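Local coordinates for protein putative polysaccharide binding proteins (DUF1812) (Bacteroides thetaiotaomicron VPI-5482, PDB 3GF8) that is of unproven function but, as a lipid-anchored FimB/Mfa2-type member of the fimbrillin superfamily, is probably a fimbrial assembly component at the outer membrane, at residues L114-R119 and D191-R196; K150-G155 and V210-M215; Y172-S177 and R221-V226. All coordinates share one frame; numbering follows the deposited sequence.

Interaction 1 (L114-R119 and D191-R196)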
loop_
_atom_site.group_PDB
_atom_site.type_symbol
_atom_site.label_atom_id
_atom_site.label_comp_id
_atom_site.label_asym_id
_atom_site.label_seq_id
_atom_site.Cartn_x
_atom_site.Cartn_y
_atom_site.Cartn_z
ATOM N N LEU A 114 -11.819 14.620 -4.802
ATOM C CA LEU A 114 -10.509 13.971 -4.695
ATOM C C LEU A 114 -9.992 13.765 -3.260
ATOM O O LEU A 114 -8.802 13.575 -3.057
ATOM C CB LEU A 114 -9.471 14.748 -5.493
ATOM C CG LEU A 114 -9.871 15.128 -6.916
ATOM C CD1 LEU A 114 -8.722 15.900 -7.458
ATOM C CD2 LEU A 114 -10.191 13.874 -7.774
ATOM N N ILE A 115 -10.883 13.799 -2.282
ATOM C CA ILE A 115 -10.540 13.522 -0.888
ATOM C C ILE A 115 -10.867 12.073 -0.580
ATOM O O ILE A 115 -11.941 11.604 -0.876
ATOM C CB ILE A 115 -11.355 14.396 0.056
ATOM C CG1 ILE A 115 -10.999 15.847 -0.186
ATOM C CG2 ILE A 115 -11.118 14.013 1.502
ATOM C CD1 ILE A 115 -11.914 16.861 0.520
ATOM N N ILE A 116 -9.934 11.362 0.006
ATOM C CA ILE A 116 -10.155 9.985 0.459
ATOM C C ILE A 116 -10.023 10.010 1.982
ATOM O O ILE A 116 -8.982 10.399 2.470
ATOM C CB ILE A 116 -9.056 9.056 -0.110
ATOM C CG1 ILE A 116 -9.059 9.109 -1.648
ATOM C CG2 ILE A 116 -9.212 7.606 0.444
ATOM C CD1 ILE A 116 -10.194 8.326 -2.282
ATOM N N ASN A 117 -11.059 9.610 2.719
ATOM C CA ASN A 117 -10.989 9.624 4.178
ATOM C C ASN A 117 -11.525 8.358 4.799
ATOM O O ASN A 117 -11.995 8.379 5.925
ATOM C CB ASN A 117 -11.692 10.870 4.782
ATOM C CG ASN A 117 -13.126 11.027 4.316
ATOM O OD1 ASN A 117 -13.712 10.120 3.713
ATOM N ND2 ASN A 117 -13.702 12.192 4.589
ATOM N N LYS A 118 -11.480 7.262 4.063
ATOM C CA LYS A 118 -11.920 5.983 4.583
ATOM C C LYS A 118 -10.697 5.085 4.809
ATOM O O LYS A 118 -9.652 5.289 4.193
ATOM C CB LYS A 118 -12.887 5.311 3.602
ATOM C CG LYS A 118 -12.194 4.668 2.414
ATOM C CD LYS A 118 -13.173 4.035 1.383
ATOM C CE LYS A 118 -13.372 4.911 0.140
ATOM N NZ LYS A 118 -14.117 4.207 -0.999
ATOM N N ARG A 119 -10.822 4.084 5.667
ATOM C CA ARG A 119 -9.778 3.086 5.739
ATOM C C ARG A 119 -10.035 2.070 4.645
ATOM O O ARG A 119 -11.006 1.390 4.709
ATOM C CB ARG A 119 -9.692 2.397 7.104
ATOM C CG ARG A 119 -8.533 1.376 7.124
ATOM C CD ARG A 119 -8.286 0.858 8.493
ATOM N NE ARG A 119 -9.450 0.125 8.978
ATOM C CZ ARG A 119 -9.666 -0.251 10.245
ATOM N NH1 ARG A 119 -8.795 0.018 11.218
ATOM N NH2 ARG A 119 -10.776 -0.914 10.534
ATOM N N ASP A 191 -5.304 11.913 -11.136
ATOM C CA ASP A 191 -5.392 13.122 -10.322
ATOM C C ASP A 191 -4.626 12.946 -9.050
ATOM O O ASP A 191 -4.431 11.824 -8.602
ATOM C CB ASP A 191 -6.844 13.415 -9.968
ATOM C CG ASP A 191 -7.642 13.837 -11.173
ATOM O OD1 ASP A 191 -7.140 14.708 -11.904
ATOM O OD2 ASP A 191 -8.742 13.303 -11.405
ATOM N N VAL A 192 -4.207 14.079 -8.471
ATOM C CA VAL A 192 -3.677 14.115 -7.109
ATOM C C VAL A 192 -4.808 14.027 -6.085
ATOM O O VAL A 192 -5.767 14.809 -6.127
ATOM C CB VAL A 192 -2.864 15.400 -6.874
ATOM C CG1 VAL A 192 -2.352 15.507 -5.395
ATOM C CG2 VAL A 192 -1.711 15.454 -7.874
ATOM N N LEU A 193 -4.657 13.083 -5.158
ATOM C CA LEU A 193 -5.623 12.838 -4.118
ATOM C C LEU A 193 -5.104 13.392 -2.774
ATOM O O LEU A 193 -3.884 13.464 -2.547
ATOM C CB LEU A 193 -5.906 11.333 -4.008
ATOM C CG LEU A 193 -6.370 10.582 -5.262
ATOM C CD1 LEU A 193 -6.561 9.107 -4.934
ATOM C CD2 LEU A 193 -7.642 11.208 -5.918
ATOM N N SER A 194 -6.058 13.814 -1.934
ATOM C CA SER A 194 -5.854 14.247 -0.549
ATOM C C SER A 194 -6.369 13.156 0.394
ATOM O O SER A 194 -7.573 12.959 0.547
ATOM C CB SER A 194 -6.602 15.566 -0.299
ATOM O OG SER A 194 -6.405 16.067 1.028
ATOM N N PHE A 195 -5.449 12.386 0.970
ATOM C CA PHE A 195 -5.825 11.357 1.923
ATOM C C PHE A 195 -5.885 12.017 3.267
ATOM O O PHE A 195 -4.928 12.694 3.658
ATOM C CB PHE A 195 -4.809 10.217 1.950
ATOM C CG PHE A 195 -4.700 9.461 0.644
ATOM C CD1 PHE A 195 -3.892 9.935 -0.385
ATOM C CD2 PHE A 195 -5.396 8.273 0.439
ATOM C CE1 PHE A 195 -3.781 9.233 -1.578
ATOM C CE2 PHE A 195 -5.287 7.563 -0.756
ATOM C CZ PHE A 195 -4.479 8.048 -1.765
ATOM N N ARG A 196 -6.993 11.817 3.973
ATOM C CA ARG A 196 -7.225 12.480 5.248
ATOM C C ARG A 196 -7.603 11.496 6.308
ATOM O O ARG A 196 -7.983 10.409 5.977
ATOM C CB ARG A 196 -8.362 13.467 5.085
ATOM C CG ARG A 196 -7.989 14.509 4.093
ATOM C CD ARG A 196 -9.002 15.599 3.947
ATOM N NE ARG A 196 -8.515 16.483 2.903
ATOM C CZ ARG A 196 -9.044 17.655 2.595
ATOM N NH1 ARG A 196 -10.061 18.110 3.279
ATOM N NH2 ARG A 196 -8.528 18.396 1.617
#

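Interaction 2 (K150-G155 and V210-M215)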
loop_
_atom_site.group_PDB
_atom_site.type_symbol
_atom_site.label_atom_id
_atom_site.label_comp_id
_atom_site.label_asym_id
_atom_site.label_seq_id
_atom_site.Cartn_x
_atom_site.Cartn_y
_atom_site.Cartn_z
ATOM N N LYS A 150 -0.930 1.517 2.647
ATOM C CA LYS A 150 -0.025 1.870 3.725
ATOM C C LYS A 150 -0.791 2.644 4.823
ATOM O O LYS A 150 -1.473 3.647 4.564
ATOM C CB LYS A 150 1.132 2.693 3.150
ATOM C CG LYS A 150 1.857 2.009 2.016
ATOM C CD LYS A 150 2.656 0.754 2.490
ATOM C CE LYS A 150 2.889 -0.242 1.362
ATOM N NZ LYS A 150 3.845 -1.355 1.743
ATOM N N ILE A 151 -0.681 2.167 6.046
ATOM C CA ILE A 151 -1.379 2.755 7.156
ATOM C C ILE A 151 -0.341 3.536 7.949
ATOM O O ILE A 151 0.786 3.066 8.152
ATOM C CB ILE A 151 -2.082 1.674 7.967
ATOM C CG1 ILE A 151 -3.190 1.048 7.087
ATOM C CG2 ILE A 151 -2.650 2.273 9.249
ATOM C CD1 ILE A 151 -3.976 -0.012 7.725
ATOM N N VAL A 152 -0.690 4.750 8.343
ATOM C CA VAL A 152 0.246 5.592 9.100
ATOM C C VAL A 152 -0.487 6.228 10.269
ATOM O O VAL A 152 -1.585 6.758 10.096
ATOM C CB VAL A 152 0.916 6.688 8.253
ATOM C CG1 VAL A 152 1.301 6.178 6.899
ATOM C CG2 VAL A 152 0.019 7.844 8.104
ATOM N N ARG A 153 0.101 6.125 11.460
ATOM C CA ARG A 153 -0.401 6.809 12.633
ATOM C C ARG A 153 0.535 7.964 12.932
ATOM O O ARG A 153 1.720 7.747 13.219
ATOM C CB ARG A 153 -0.445 5.874 13.814
ATOM C CG ARG A 153 -0.780 6.610 15.119
ATOM C CD ARG A 153 -1.174 5.642 16.222
ATOM N NE ARG A 153 -2.252 4.786 15.765
ATOM C CZ ARG A 153 -2.908 3.936 16.530
ATOM N NH1 ARG A 153 -2.626 3.834 17.825
ATOM N NH2 ARG A 153 -3.871 3.202 15.995
ATOM N N PHE A 154 0.025 9.190 12.834
ATOM C CA PHE A 154 0.832 10.364 13.102
ATOM C C PHE A 154 0.494 10.986 14.451
ATOM O O PHE A 154 -0.662 11.155 14.788
ATOM C CB PHE A 154 0.663 11.419 12.037
ATOM C CG PHE A 154 1.212 11.049 10.693
ATOM C CD1 PHE A 154 2.529 10.696 10.539
ATOM C CD2 PHE A 154 0.430 11.129 9.564
ATOM C CE1 PHE A 154 3.044 10.410 9.290
ATOM C CE2 PHE A 154 0.953 10.844 8.303
ATOM C CZ PHE A 154 2.251 10.491 8.176
ATOM N N GLY A 155 1.542 11.308 15.209
ATOM C CA GLY A 155 1.453 12.115 16.412
ATOM C C GLY A 155 2.277 13.382 16.246
ATOM O O GLY A 155 3.317 13.400 15.575
ATOM N N VAL A 210 -3.649 10.865 14.754
ATOM C CA VAL A 210 -4.590 10.635 13.642
ATOM C C VAL A 210 -4.167 9.395 12.893
ATOM O O VAL A 210 -2.969 9.174 12.687
ATOM C CB VAL A 210 -4.621 11.824 12.633
ATOM C CG1 VAL A 210 -5.189 13.085 13.276
ATOM C CG2 VAL A 210 -3.283 12.127 12.108
ATOM N N ASP A 211 -5.125 8.569 12.482
ATOM C CA ASP A 211 -4.813 7.437 11.631
ATOM C C ASP A 211 -5.267 7.739 10.249
ATOM O O ASP A 211 -6.434 8.100 10.034
ATOM C CB ASP A 211 -5.517 6.153 12.050
ATOM C CG ASP A 211 -4.931 5.532 13.305
ATOM O OD1 ASP A 211 -3.809 5.908 13.680
ATOM O OD2 ASP A 211 -5.612 4.658 13.917
HETATM N N MSE A 212 -4.349 7.526 9.315
HETATM C CA MSE A 212 -4.551 7.757 7.887
HETATM C C MSE A 212 -4.113 6.549 7.104
HETATM O O MSE A 212 -3.347 5.724 7.607
HETATM C CB MSE A 212 -3.653 8.915 7.471
HETATM C CG MSE A 212 -3.831 10.123 8.407
HETATM SE SE MSE A 212 -2.866 11.717 7.851
HETATM C CE MSE A 212 -3.838 12.176 6.374
ATOM N N ASN A 213 -4.530 6.464 5.849
ATOM C CA ASN A 213 -3.908 5.512 4.923
ATOM C C ASN A 213 -3.733 6.032 3.493
ATOM O O ASN A 213 -4.413 6.930 3.062
ATOM C CB ASN A 213 -4.565 4.107 4.938
ATOM C CG ASN A 213 -6.054 4.077 4.571
ATOM O OD1 ASN A 213 -6.666 2.990 4.575
ATOM N ND2 ASN A 213 -6.652 5.220 4.316
ATOM N N THR A 214 -2.795 5.460 2.761
ATOM C CA THR A 214 -2.644 5.868 1.383
ATOM C C THR A 214 -2.314 4.659 0.529
ATOM O O THR A 214 -2.192 3.547 1.028
ATOM C CB THR A 214 -1.558 6.974 1.227
ATOM O OG1 THR A 214 -1.597 7.483 -0.109
ATOM C CG2 THR A 214 -0.147 6.421 1.570
HETATM N N MSE A 215 -2.167 4.891 -0.769
HETATM C CA MSE A 215 -1.762 3.833 -1.692
HETATM C C MSE A 215 -0.207 3.785 -1.640
HETATM O O MSE A 215 0.359 4.165 -0.628
HETATM C CB MSE A 215 -2.377 4.130 -3.060
HETATM C CG MSE A 215 -3.917 4.068 -3.010
HETATM SE SE MSE A 215 -4.530 2.263 -3.191
HETATM C CE MSE A 215 -4.107 2.163 -5.092
#

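Interaction 3 (Y172-S177 and R221-V226)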
loop_
_atom_site.group_PDB
_atom_site.type_symbol
_atom_site.label_atom_id
_atom_site.label_comp_id
_atom_site.label_asym_id
_atom_site.label_seq_id
_atom_site.Cartn_x
_atom_site.Cartn_y
_atom_site.Cartn_z
ATOM N N TYR A 172 -5.313 17.492 8.286
ATOM C CA TYR A 172 -4.201 16.609 7.964
ATOM C C TYR A 172 -4.448 15.959 6.640
ATOM O O TYR A 172 -5.531 15.385 6.426
ATOM C CB TYR A 172 -4.104 15.514 8.996
ATOM C CG TYR A 172 -4.057 16.031 10.393
ATOM C CD1 TYR A 172 -5.231 16.379 11.068
ATOM C CD2 TYR A 172 -2.839 16.224 11.031
ATOM C CE1 TYR A 172 -5.180 16.887 12.370
ATOM C CE2 TYR A 172 -2.781 16.665 12.311
ATOM C CZ TYR A 172 -3.966 17.036 12.971
ATOM O OH TYR A 172 -3.892 17.518 14.255
ATOM N N GLU A 173 -3.433 16.032 5.776
ATOM C CA GLU A 173 -3.466 15.420 4.479
ATOM C C GLU A 173 -2.158 14.727 4.096
ATOM O O GLU A 173 -1.063 15.226 4.383
ATOM C CB GLU A 173 -3.690 16.489 3.398
ATOM C CG GLU A 173 -4.861 17.413 3.579
ATOM C CD GLU A 173 -4.826 18.489 2.509
ATOM O OE1 GLU A 173 -5.256 18.220 1.355
ATOM O OE2 GLU A 173 -4.322 19.589 2.819
ATOM N N ILE A 174 -2.300 13.602 3.408
ATOM C CA ILE A 174 -1.230 12.988 2.646
ATOM C C ILE A 174 -1.672 13.229 1.194
ATOM O O ILE A 174 -2.823 12.921 0.851
ATOM C CB ILE A 174 -1.086 11.485 2.978
ATOM C CG1 ILE A 174 -0.585 11.327 4.435
ATOM C CG2 ILE A 174 -0.151 10.805 1.994
ATOM C CD1 ILE A 174 -0.329 9.908 4.905
ATOM N N ILE A 175 -0.794 13.819 0.380
ATOM C CA ILE A 175 -1.131 14.257 -0.984
ATOM C C ILE A 175 -0.274 13.504 -1.994
ATOM O O ILE A 175 0.919 13.538 -1.935
ATOM C CB ILE A 175 -0.969 15.792 -1.154
ATOM C CG1 ILE A 175 -1.908 16.503 -0.173
ATOM C CG2 ILE A 175 -1.237 16.220 -2.640
ATOM C CD1 ILE A 175 -1.636 17.998 0.079
ATOM N N GLU A 176 -0.909 12.764 -2.879
ATOM C CA GLU A 176 -0.200 12.020 -3.890
ATOM C C GLU A 176 -1.190 11.572 -4.955
ATOM O O GLU A 176 -2.382 11.452 -4.687
ATOM C CB GLU A 176 0.489 10.818 -3.264
ATOM C CG GLU A 176 1.474 10.119 -4.181
ATOM C CD GLU A 176 2.466 11.077 -4.793
ATOM O OE1 GLU A 176 3.419 11.479 -4.103
ATOM O OE2 GLU A 176 2.257 11.439 -5.966
ATOM N N SER A 177 -0.684 11.340 -6.163
ATOM C CA SER A 177 -1.476 10.836 -7.271
ATOM C C SER A 177 -1.109 9.360 -7.507
ATOM O O SER A 177 -0.735 8.937 -8.602
ATOM C CB SER A 177 -1.227 11.695 -8.512
ATOM O OG SER A 177 0.131 11.650 -8.858
ATOM N N ARG A 221 8.867 9.270 -5.565
ATOM C CA ARG A 221 7.821 10.294 -5.395
ATOM C C ARG A 221 8.122 11.261 -4.266
ATOM O O ARG A 221 9.023 11.015 -3.464
ATOM C CB ARG A 221 6.458 9.632 -5.177
ATOM C CG ARG A 221 5.929 8.970 -6.444
ATOM C CD ARG A 221 5.036 9.861 -7.181
ATOM N NE ARG A 221 4.660 9.316 -8.490
ATOM C CZ ARG A 221 3.469 9.470 -9.072
ATOM N NH1 ARG A 221 2.462 10.085 -8.459
ATOM N NH2 ARG A 221 3.254 8.959 -10.270
ATOM N N LYS A 222 7.376 12.367 -4.203
ATOM C CA LYS A 222 7.578 13.371 -3.163
ATOM C C LYS A 222 6.319 13.568 -2.344
ATOM O O LYS A 222 5.973 14.702 -1.976
ATOM C CB LYS A 222 8.021 14.699 -3.761
ATOM C CG LYS A 222 9.408 14.683 -4.433
ATOM C CD LYS A 222 9.584 15.952 -5.243
ATOM C CE LYS A 222 11.052 16.292 -5.516
ATOM N NZ LYS A 222 11.595 15.473 -6.639
ATOM N N THR A 223 5.681 12.444 -2.015
ATOM C CA THR A 223 4.434 12.398 -1.259
ATOM C C THR A 223 4.495 13.284 -0.042
ATOM O O THR A 223 5.408 13.200 0.769
ATOM C CB THR A 223 4.148 10.956 -0.832
ATOM O OG1 THR A 223 4.124 10.141 -2.011
ATOM C CG2 THR A 223 2.815 10.860 -0.069
ATOM N N ARG A 224 3.508 14.144 0.079
ATOM C CA ARG A 224 3.528 15.197 1.078
ATOM C C ARG A 224 2.659 14.919 2.272
ATOM O O ARG A 224 1.551 14.434 2.092
ATOM C CB ARG A 224 2.992 16.495 0.454
ATOM C CG ARG A 224 3.932 17.111 -0.579
ATOM C CD ARG A 224 3.682 18.593 -0.690
ATOM N NE ARG A 224 2.500 18.851 -1.481
ATOM C CZ ARG A 224 1.682 19.893 -1.351
ATOM N NH1 ARG A 224 1.855 20.812 -0.416
ATOM N NH2 ARG A 224 0.642 19.992 -2.175
ATOM N N LEU A 225 3.128 15.304 3.474
ATOM C CA LEU A 225 2.262 15.405 4.647
ATOM C C LEU A 225 2.077 16.896 4.880
ATOM O O LEU A 225 3.056 17.629 5.049
ATOM C CB LEU A 225 2.871 14.733 5.880
ATOM C CG LEU A 225 2.171 14.982 7.229
ATOM C CD1 LEU A 225 0.744 14.365 7.242
ATOM C CD2 LEU A 225 2.994 14.452 8.418
ATOM N N VAL A 226 0.826 17.342 4.869
ATOM C CA VAL A 226 0.473 18.757 4.990
ATOM C C VAL A 226 -0.561 18.952 6.097
ATOM O O VAL A 226 -1.620 18.318 6.105
ATOM C CB VAL A 226 -0.137 19.313 3.684
ATOM C CG1 VAL A 226 -0.423 20.842 3.820
ATOM C CG2 VAL A 226 0.762 19.011 2.481
HETATM O O HOH W 1 -3.715 19.983 5.464
HETATM O O HOH W 2 4.856 13.299 -5.328
HETATM O O HOH W 3 0.458 9.340 -11.044
#

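Interaction 1 (L114-R119 and D191-R196)
Ser-194 and Ile-116 carry the pairing of two short parallel strands. Ser-194 N donates to Leu-114 O at 3.0 Å, nearly straight (171°), and Ser-194 O takes the N-H of Ile-116. Arg-196 N donates to Ile-116 O at 2.9 Å. Bonds from one residue to two residues flanking its partner are the signature of parallel pairing, with Ile-115 beside Ser-194 and Ile-116 beside Phe-195. Strand 115-116 is outermost in a five-stranded mixed sheet, next to 193-195.

Arg-196, extended from CG to NE, rises over Ile-115 and leans toward Ser-194 of its own strand. Its NE donates to Ser-194 OG at 2.9 Å, the hydroxyl lying in the guanidinium plane. Ser-194 OG also bonds to Glu-173 of the adjoining strand 170-176. Over one face of this guanidinium sits the Ile-115 methyl, CD1 lying 3.6 Å from Arg-196 CZ, while Ile-115 CG2 rests on Arg-196 CD.

The opposite face of the sheet is apolar: Ile-116 and Phe-195 lie side by side there, Ile-116 CB 3.8 Å from Phe-195 CD2. Ile-116 CG1 approaches Leu-193 CD1, and Leu-108 covers all three residues. At the exposed end Leu-114 CD1 reaches Val-192 O at 3.4 Å.

Branched and aromatic residues thus suit the buried face. On the other, an aliphatic group shields a charged plane whose NE stays bonded to Ser-194 OG, which is likely to limit the guanidinium's rotation.

Interaction 2 (K150-G155 and V210-M215)
Phe-154 and Met-212, a selenomethionine, meet at the middle of the buried face. The selenium approaches the ring edge, 3.8 Å from Phe-154 CD2 and 89° off the ring normal, a Met-aromatic contact in which the two side chains cross at about a right angle. Beside it, Val-152 CG2 packs on Met-212 CB at 3.9 Å, and Phe-154 CB meets Val-210 CG2. Bulky apolar residues suit this side, where Ile-174 of strand 170-176 covers Val-152, Phe-154 and Met-212.

The backbones run antiparallel. Lys-150 with Thr-214, Val-152 with Met-212 and Phe-154 with Val-210 are hydrogen-bonded pairs, each joined by two N-H...O bonds.

On the opposite face, Arg-153 and Asp-211 form a non-hydrogen-bonded pair whose side chains lie alongside each other. A bend at chi3 (-54°) turns Arg-153 NE off the extended course toward Asp-211, and NE donates to the syn lone pair of Asp-211 OD1 at 2.8 Å. Arg-153 NH2 adds a weak bond to Asp-211 OD2 at 3.1 Å, and the two planes stand 24° apart. An alanine at Arg-153 would probably leave the buried carboxylate of Asp-211 without its charge partner in this strand pair. Along the same face Ile-151 CG1 touches Asn-213 CB.

Strand 139-158 pairs on its other side with strand 266-273, and strand 209-214 with 199-201, while Lys-150 NZ hydrogen-bonds to Ser-265 OG and to Leu-261 O of helix 257-263.

Interaction 3 (Y172-S177 and R221-V226)
Glu-173 and Val-226 form a hydrogen-bonded antiparallel pair, each N-H meeting the other's carbonyl O at 2.9 Å. The strands, inner neighbours in a five-stranded mixed sheet, run 155° apart. At the next such pair, Ile-175 N donates to Arg-224 O, whereas the return bond from Arg-224 N to Ile-175 O is weak, at 3.3 Å, close to where the second strand gives way to loop.

Glu-176 dominates the side chains there. Its CG is anti to the backbone N (chi1 -169°), and a bend at chi2 brings the carboxylate across Thr-223. The hydroxyl of Thr-223, OG1, donates to Glu-176 OE1 at 2.6 Å, on the anti side. Glu-176 OE2 is gripped from opposite faces of its plane, by Ser-177 N and by Arg-221 NH1 in a 2.8 Å salt bridge; carboxylate and guanidinium planes stand 68° apart. That same NH1 donates to Ser-177 OG at 2.8 Å. One water joins Glu-176 OE1 to Lys-222 N, another Ser-177 O to Arg-221 NH2.

Along the strands, Ile-175 CD1 touches Val-226 CG2 at 3.5 Å and lies over one face of the Arg-224 guanidinium, itself bridged to Asp-238. On the sheet face of Ile-174, which turns toward Phe-154, Ile-174 CG2 meets Thr-223 CG2 at 3.6 Å.

Buried Glu-176 therefore has both oxygens engaged, and the adjacent arginine would probably stabilise its charge; where backbone pairing stops, side-chain bonds and two waters take over, and the long Glu-176 and Arg-221 can reach across.

Interactions 1 and 3 belong to one mixed sheet, in which strand 170-176 lies between strands 193-195 and 224-229; interaction 2 joins strands 139-158 and 209-214, and packs against that sheet. The 150-155/210-215 pair is the buried one, the other two being only partly so. Ile-174 and Leu-225 meet Phe-154, and Ile-174 also Met-212, while the Phe-195 ring packs at Asn-213 and Thr-214. Charge follows place: interaction 2 keeps its ion pair on the face away from Ile-174, interaction 3 concentrates its charges at a strand end, and interaction 1 shares Glu-173 with interaction 3 through Ser-194. Asn-213 ND2 bonding to Lys-118 O ties interactions 1 and 2.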